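Local coordinates for penicillin binding protein 2X (PDB 5U47) that probably cross-links the peptides of neighbouring glycan strands in septal cell-wall peptidoglycan, and binds penicillin, at residues 421-426 with 531-536; 297-302 with 471-476; 417-422 with 542-547. The protein carries 1 engineered substitution. All blocks are in the same frame, centred on the assembly; numbering follows the deposited sequence.

Interaction 1. Residues 421-426 with 531-536; sequences RAFTAI and VAMVPS
V531 presses on the phenyl ring of F423, the two side chains approaching from opposite directions. The V531 CG2 methyl stands 3.6 Å from the centroid of the F423 ring and 8° off its normal, a CH-pi contact over the middle of one face. With chi1 at 59°, CG2 lies trans to the amide nitrogen of V531 and drops onto the ring centre, while V531 CB settles 3.7 Å from F423 CZ and CG1 reaches the same outer end of the ring. On the backbone V531 pairs with K505, the lysine of a probable K(T/S)G-type motif on the neighbouring edge strand. A532 then hydrogen-bonds to M543 on the other neighbour, which places the strand inside the five-stranded antiparallel sheet of the transpeptidase domain, a fold related to the serine beta-lactamases; helix 416-427 packs against one face of that sheet, the axes of 421-426 and 531-534 approaching to 10.5 Å at an angle of 36°. M533 again points at the helix. Extended beyond CG, its chain brings CE into the angle between two side chains one turn apart, 4.0 Å from F423 CB and 3.7 Å from I426 CG2. The same methyl abuts the backbone, with CE 3.7 Å from F423 O, while I426 and M533 cross nearly perpendicularly. Past V534 a cis peptide precedes P535 and turns the chain toward S536. R470 joins the two segments from outside, NE binding S536 O and NH1 binding I426 O.

Interaction 2. Residues 297-302 with 471-476; sequences MKVMLL and NYMISV. With ACT (acetate ion), chain D.
V299 and M473 meet at about a right angle between two helices of the transpeptidase domain, one of them, helix 297-308, carrying K298 of what is probably the SxxK motif of penicillin-interacting serine enzymes. The end of the methionine does the touching. Its chain runs out straight to the sulfur and then bends, chi3 74°, laying CE 3.6 Å from V299 CG2. Both valine methyls also meet the sulfur: V299 CG1 and CG2 are each 3.8 Å from M473 SD, so both face it from the same side. In V299 a chi1 of 173° turns CG1 away from the amide nitrogen and leaves CG2 on the nitrogen side, where it meets the bent methyl. One turn along the helix L302 likewise meets Y472 crosswise. A single branch carries this second contact: L302 CD2 lies 3.9 Å from Y472 CB and 4.0 Å from Y472 CD2, at the root of the aromatic side chain and oblique to its ring. F311 finishes this end, touching L302 and meeting the Y472 ring edge-to-face, while F351 packs on L302, M473 and V476 from helix 347-352. K298 departs from this interface: its NZ is hydrogen-bonded to S295 OG, S354 OG and N356 OD1, consistent with the active-site cluster of this family. Helix 463-478 also holds an acetate, most likely a crystallisation additive, hydrogen-bonded to T478 OG1 and to S475 OG, which gives its hydrogen to acetate O at 2.7 Å.

Interaction 3. Residues 417-422 with 542-547; sequences VQMLRA and IMYVTV
Helix 417-422 and strand 542-547 come nearest along their backbones at L420 and Y544, whose CA atoms are 7.6 Å apart. Y544 points from the strand toward the helix, and its side chain makes the close contacts of the strand. A chi1 of 180° swings the phenol out from the strand and along two consecutive helix residues, L420 near its root and M419 near its tip. L420 CD2 packs 3.8 Å from Y544 CB and 4.1 Å from Y544 CD2; the leucine leaves the helix at a slant, and of its two branches CD2 is the one that comes close. At the other end M419 CB lies 4.0 Å from Y544 CE2, and M419 CG is 3.8 Å from Y544 OH. Both residues stand oblique to the ring. This is helix-on-sheet packing within the transpeptidase domain, on the central strand of its five-stranded antiparallel sheet: M543, facing the other way, packs against helices 224-241 and 558-572, giving the layered alpha-beta-alpha order of the beta-lactamase clan. M419 also packs on T296 and F380, while L420 continues onto T249 and V251 of the adjoining strand. The ring is bounded by its own strand as well, T546 CG2 lying 3.7 Å above one face and displaced toward the rim. F423 meets the same ring edge-to-face, and the buried hydroxyl at its end is satisfied by a hydrogen bond between Y544 OH and Y291 OH.

From the N terminus, helix 297-308 is the first element used, followed by helix 416-427, helix 463-478 and strands 526-534 and 541-548. Interaction 2 closes a loop of 168 residues when helix 463-478 returns to helix 297-308. Interactions 1 and 3 open inside that loop and close beyond it, with loops of 104 and 119 residues, when strands 526-534 and 541-548 return to helix 416-427, so both cross interaction 2. Interaction 1 nests within interaction 3, apart from R421 and A422, which they share; their strands are neighbours in the sheet. M300 and V299 pack on I426, linking interactions 1 and 2, and M297 meets M419 between interactions 2 and 3. Three helices and the sheet are tied together.

Interaction 1. Residues 421-426 with 531-536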
# COMPACT_ATOMS: atom_id res chain seq x y z
N ARG A 421 11.06 0.01 -2.60
CA ARG A 421 11.82 -1.11 -2.05
C ARG A 421 13.32 -0.95 -2.38
O ARG A 421 14.17 -1.10 -1.50
CB ARG A 421 11.28 -2.42 -2.61
CG ARG A 421 12.03 -3.65 -2.17
CD ARG A 421 11.41 -4.93 -2.74
NE ARG A 421 11.40 -4.90 -4.19
CZ ARG A 421 10.86 -5.81 -5.00
NH1 ARG A 421 10.92 -5.63 -6.30
NH2 ARG A 421 10.27 -6.90 -4.54
N ALA A 422 13.62 -0.62 -3.62
CA ALA A 422 15.01 -0.45 -4.07
C ALA A 422 15.66 0.72 -3.35
O ALA A 422 16.82 0.63 -2.91
CB ALA A 422 15.06 -0.24 -5.58
N PHE A 423 14.90 1.82 -3.20
CA PHE A 423 15.41 3.00 -2.51
C PHE A 423 15.78 2.72 -1.05
O PHE A 423 16.70 3.36 -0.51
CB PHE A 423 14.43 4.19 -2.54
CG PHE A 423 14.20 4.78 -3.92
CD1 PHE A 423 15.25 4.97 -4.81
CD2 PHE A 423 12.94 5.23 -4.28
CE1 PHE A 423 15.03 5.56 -6.07
CE2 PHE A 423 12.72 5.81 -5.53
CZ PHE A 423 13.76 5.96 -6.42
N THR A 424 15.11 1.76 -0.40
CA THR A 424 15.44 1.49 0.99
C THR A 424 16.88 0.99 1.15
O THR A 424 17.48 1.24 2.18
CB THR A 424 14.49 0.47 1.70
OG1 THR A 424 14.54 -0.80 1.03
CG2 THR A 424 13.10 0.96 1.73
N ALA A 425 17.44 0.28 0.16
CA ALA A 425 18.81 -0.22 0.27
C ALA A 425 19.79 0.96 0.22
O ALA A 425 20.81 0.96 0.88
CB ALA A 425 19.12 -1.21 -0.84
N ILE A 426 19.44 1.99 -0.54
CA ILE A 426 20.27 3.18 -0.62
C ILE A 426 20.24 3.94 0.71
O ILE A 426 21.28 4.38 1.18
CB ILE A 426 19.79 4.07 -1.77
CG1 ILE A 426 19.86 3.32 -3.11
CG2 ILE A 426 20.58 5.38 -1.82
CD1 ILE A 426 21.25 2.98 -3.58
N VAL A 531 13.34 11.50 -6.23
CA VAL A 531 13.49 10.79 -4.98
C VAL A 531 14.34 11.70 -4.11
O VAL A 531 15.28 12.34 -4.63
CB VAL A 531 14.14 9.41 -5.11
CG1 VAL A 531 15.54 9.49 -5.73
CG2 VAL A 531 14.18 8.74 -3.74
N ALA A 532 13.99 11.79 -2.83
CA ALA A 532 14.71 12.63 -1.87
C ALA A 532 14.85 11.87 -0.55
O ALA A 532 13.92 11.14 -0.13
CB ALA A 532 13.96 13.93 -1.66
N MET A 533 16.01 12.02 0.08
CA MET A 533 16.34 11.38 1.34
C MET A 533 16.97 12.41 2.26
O MET A 533 17.88 13.14 1.86
CB MET A 533 17.29 10.19 1.13
CG MET A 533 16.75 9.14 0.17
SD MET A 533 17.93 7.84 -0.11
CE MET A 533 17.22 6.91 -1.47
N VAL A 534 16.48 12.48 3.48
CA VAL A 534 16.96 13.46 4.42
C VAL A 534 17.00 12.86 5.82
O VAL A 534 16.16 12.01 6.14
CB VAL A 534 16.03 14.71 4.38
CG1 VAL A 534 14.65 14.38 4.91
CG2 VAL A 534 16.62 15.88 5.14
N PRO A 535 18.04 13.16 6.60
CA PRO A 535 19.23 13.92 6.20
C PRO A 535 20.06 13.00 5.31
O PRO A 535 19.85 11.79 5.32
CB PRO A 535 19.96 14.21 7.51
CG PRO A 535 19.08 13.73 8.60
CD PRO A 535 18.05 12.82 8.03
N SER A 536 20.98 13.55 4.54
CA SER A 536 21.71 12.76 3.56
C SER A 536 22.60 11.65 4.11
O SER A 536 22.56 10.52 3.63
CB SER A 536 22.54 13.69 2.66
OG SER A 536 23.30 12.93 1.74

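Interaction 2. Residues 297-302 with 471-476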
# COMPACT_ATOMS: atom_id res chain seq x y z
N MET A 297 16.34 5.71 -11.76
CA MET A 297 16.99 4.39 -11.84
C MET A 297 18.52 4.54 -11.83
O MET A 297 19.22 3.62 -11.46
CB MET A 297 16.52 3.58 -13.05
CG MET A 297 17.10 2.18 -13.16
SD MET A 297 16.64 1.04 -11.82
CE MET A 297 14.92 0.76 -12.18
N LYS A 298 19.04 5.72 -12.19
CA LYS A 298 20.48 6.00 -12.14
C LYS A 298 21.03 5.90 -10.71
O LYS A 298 22.24 5.79 -10.54
CB LYS A 298 20.80 7.39 -12.71
CG LYS A 298 20.43 7.55 -14.17
CD LYS A 298 20.72 8.94 -14.72
CE LYS A 298 20.50 8.94 -16.23
NZ LYS A 298 20.31 10.28 -16.81
N VAL A 299 20.16 5.97 -9.71
CA VAL A 299 20.58 5.82 -8.31
C VAL A 299 21.06 4.38 -8.16
O VAL A 299 22.15 4.14 -7.64
CB VAL A 299 19.43 6.13 -7.32
CG1 VAL A 299 19.80 5.82 -5.88
CG2 VAL A 299 19.02 7.60 -7.41
N MET A 300 20.25 3.43 -8.63
CA MET A 300 20.61 2.01 -8.57
C MET A 300 21.88 1.77 -9.40
O MET A 300 22.79 1.07 -8.95
CB MET A 300 19.50 1.11 -9.09
CG MET A 300 18.30 0.87 -8.19
SD MET A 300 17.29 2.28 -7.69
CE MET A 300 18.08 2.74 -6.18
N LEU A 301 21.93 2.36 -10.60
CA LEU A 301 23.07 2.21 -11.50
C LEU A 301 24.36 2.65 -10.86
O LEU A 301 25.34 1.93 -10.88
CB LEU A 301 22.90 3.02 -12.78
CG LEU A 301 24.16 2.89 -13.69
CD1 LEU A 301 24.18 1.54 -14.38
CD2 LEU A 301 24.22 3.98 -14.70
N LEU A 302 24.36 3.88 -10.34
CA LEU A 302 25.51 4.44 -9.68
C LEU A 302 25.96 3.59 -8.50
O LEU A 302 27.16 3.38 -8.33
CB LEU A 302 25.22 5.86 -9.21
CG LEU A 302 26.36 6.58 -8.48
CD1 LEU A 302 27.57 6.73 -9.39
CD2 LEU A 302 25.91 7.95 -8.00
N ASN A 471 26.00 10.63 -1.09
CA ASN A 471 26.81 11.84 -1.15
C ASN A 471 26.84 12.41 -2.59
O ASN A 471 26.68 13.62 -2.76
CB ASN A 471 28.21 11.61 -0.62
CG ASN A 471 29.05 12.88 -0.65
OD1 ASN A 471 28.64 13.91 -0.11
ND2 ASN A 471 30.19 12.82 -1.32
N TYR A 472 27.01 11.57 -3.60
CA TYR A 472 26.98 12.06 -4.99
C TYR A 472 25.63 12.70 -5.31
O TYR A 472 25.56 13.69 -6.04
CB TYR A 472 27.31 10.96 -6.02
CG TYR A 472 28.74 10.48 -5.97
CD1 TYR A 472 29.79 11.36 -6.20
CD2 TYR A 472 29.05 9.14 -5.75
CE1 TYR A 472 31.12 10.93 -6.17
CE2 TYR A 472 30.36 8.71 -5.72
CZ TYR A 472 31.39 9.60 -5.93
OH TYR A 472 32.69 9.17 -5.90
N MET A 473 24.57 12.15 -4.72
CA MET A 473 23.20 12.69 -4.91
C MET A 473 22.97 14.08 -4.30
O MET A 473 22.00 14.75 -4.66
CB MET A 473 22.16 11.68 -4.39
CG MET A 473 21.98 10.47 -5.29
SD MET A 473 21.00 9.15 -4.53
CE MET A 473 19.35 9.85 -4.62
N ILE A 474 23.82 14.51 -3.37
CA ILE A 474 23.70 15.87 -2.82
C ILE A 474 23.96 16.89 -3.95
O ILE A 474 23.26 17.91 -4.08
CB ILE A 474 24.69 16.13 -1.66
CG1 ILE A 474 24.32 15.29 -0.43
CG2 ILE A 474 24.75 17.61 -1.30
CD1 ILE A 474 25.34 15.34 0.69
N SER A 475 24.97 16.59 -4.77
CA SER A 475 25.36 17.49 -5.87
C SER A 475 24.29 17.67 -6.92
O SER A 475 24.26 18.70 -7.60
CB SER A 475 26.68 17.05 -6.51
OG SER A 475 27.72 17.12 -5.55
N VAL A 476 23.41 16.69 -7.09
CA VAL A 476 22.30 16.86 -8.02
C VAL A 476 21.55 18.15 -7.65
O VAL A 476 21.07 18.87 -8.51
CB VAL A 476 21.33 15.66 -7.95
CG1 VAL A 476 20.08 15.94 -8.78
CG2 VAL A 476 22.02 14.39 -8.43
C ACT D . 28.70 20.84 -5.55
O ACT D . 28.69 19.59 -5.53
OXT ACT D . 27.96 21.51 -4.79
CH3 ACT D . 29.64 21.54 -6.49

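Interaction 3. Residues 417-422 with 542-547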
# COMPACT_ATOMS: atom_id res chain seq x y z
N VAL A 417 5.97 0.81 -5.86
CA VAL A 417 6.41 0.09 -4.67
C VAL A 417 7.75 -0.66 -4.91
O VAL A 417 8.53 -0.80 -3.98
CB VAL A 417 5.29 -0.76 -4.06
CG1 VAL A 417 4.95 -1.94 -4.97
CG2 VAL A 417 5.65 -1.20 -2.64
N GLN A 418 8.02 -1.10 -6.15
CA GLN A 418 9.34 -1.69 -6.47
C GLN A 418 10.45 -0.64 -6.35
O GLN A 418 11.55 -0.91 -5.83
CB GLN A 418 9.34 -2.32 -7.86
CG GLN A 418 8.57 -3.62 -7.92
CD GLN A 418 8.51 -4.19 -9.32
OE1 GLN A 418 8.35 -3.44 -10.29
NE2 GLN A 418 8.58 -5.51 -9.43
N MET A 419 10.16 0.59 -6.80
CA MET A 419 11.12 1.66 -6.65
C MET A 419 11.37 1.97 -5.18
O MET A 419 12.51 2.14 -4.77
CB MET A 419 10.68 2.92 -7.40
CG MET A 419 10.63 2.75 -8.92
SD MET A 419 12.21 2.27 -9.66
CE MET A 419 13.25 3.68 -9.30
N LEU A 420 10.31 2.03 -4.39
CA LEU A 420 10.45 2.32 -2.95
C LEU A 420 11.32 1.27 -2.28
O LEU A 420 12.18 1.60 -1.47
CB LEU A 420 9.08 2.40 -2.26
CG LEU A 420 8.15 3.55 -2.74
CD1 LEU A 420 6.80 3.45 -2.03
CD2 LEU A 420 8.77 4.92 -2.48
N ARG A 421 11.06 0.01 -2.60
CA ARG A 421 11.82 -1.11 -2.05
C ARG A 421 13.32 -0.95 -2.38
O ARG A 421 14.17 -1.10 -1.50
CB ARG A 421 11.28 -2.42 -2.61
CG ARG A 421 12.03 -3.65 -2.17
CD ARG A 421 11.41 -4.93 -2.74
NE ARG A 421 11.40 -4.90 -4.19
CZ ARG A 421 10.86 -5.81 -5.00
NH1 ARG A 421 10.92 -5.63 -6.30
NH2 ARG A 421 10.27 -6.90 -4.54
N ALA A 422 13.62 -0.62 -3.62
CA ALA A 422 15.01 -0.45 -4.07
C ALA A 422 15.66 0.72 -3.35
O ALA A 422 16.82 0.63 -2.91
CB ALA A 422 15.06 -0.24 -5.58
N ILE A 542 12.42 8.97 3.25
CA ILE A 542 12.54 8.89 1.81
C ILE A 542 11.20 9.41 1.27
O ILE A 542 10.13 9.07 1.80
CB ILE A 542 12.65 7.43 1.29
CG1 ILE A 542 13.86 6.71 1.87
CG2 ILE A 542 12.73 7.40 -0.24
CD1 ILE A 542 13.77 5.20 1.72
N MET A 543 11.27 10.22 0.23
CA MET A 543 10.06 10.68 -0.45
C MET A 543 10.22 10.47 -1.95
O MET A 543 11.29 10.75 -2.51
CB MET A 543 9.76 12.13 -0.12
CG MET A 543 8.43 12.58 -0.66
SD MET A 543 7.95 14.18 0.03
CE MET A 543 6.27 14.25 -0.60
N TYR A 544 9.17 9.99 -2.59
CA TYR A 544 9.18 9.74 -4.04
C TYR A 544 7.94 10.36 -4.64
O TYR A 544 6.82 10.08 -4.19
CB TYR A 544 9.23 8.23 -4.29
CG TYR A 544 9.24 7.77 -5.73
CD1 TYR A 544 10.15 8.28 -6.65
CD2 TYR A 544 8.44 6.72 -6.13
CE1 TYR A 544 10.19 7.81 -7.95
CE2 TYR A 544 8.47 6.25 -7.44
CZ TYR A 544 9.36 6.78 -8.34
OH TYR A 544 9.39 6.32 -9.64
N VAL A 545 8.14 11.19 -5.66
CA VAL A 545 7.06 11.91 -6.32
C VAL A 545 7.13 11.72 -7.81
O VAL A 545 8.23 11.73 -8.37
CB VAL A 545 7.15 13.42 -5.99
CG1 VAL A 545 6.03 14.20 -6.66
CG2 VAL A 545 7.11 13.63 -4.49
N THR A 546 5.97 11.53 -8.44
CA THR A 546 5.87 11.38 -9.89
C THR A 546 4.68 12.20 -10.41
O THR A 546 3.72 12.42 -9.69
CB THR A 546 5.65 9.91 -10.34
OG1 THR A 546 4.29 9.51 -10.10
CG2 THR A 546 6.62 8.93 -9.63
N VAL A 547 4.79 12.66 -11.65
CA VAL A 547 3.73 13.35 -12.35
C VAL A 547 3.89 12.98 -13.83
O VAL A 547 5.00 13.08 -14.40
CB VAL A 547 3.74 14.89 -12.14
CG1 VAL A 547 5.05 15.51 -12.58
CG2 VAL A 547 2.57 15.54 -12.89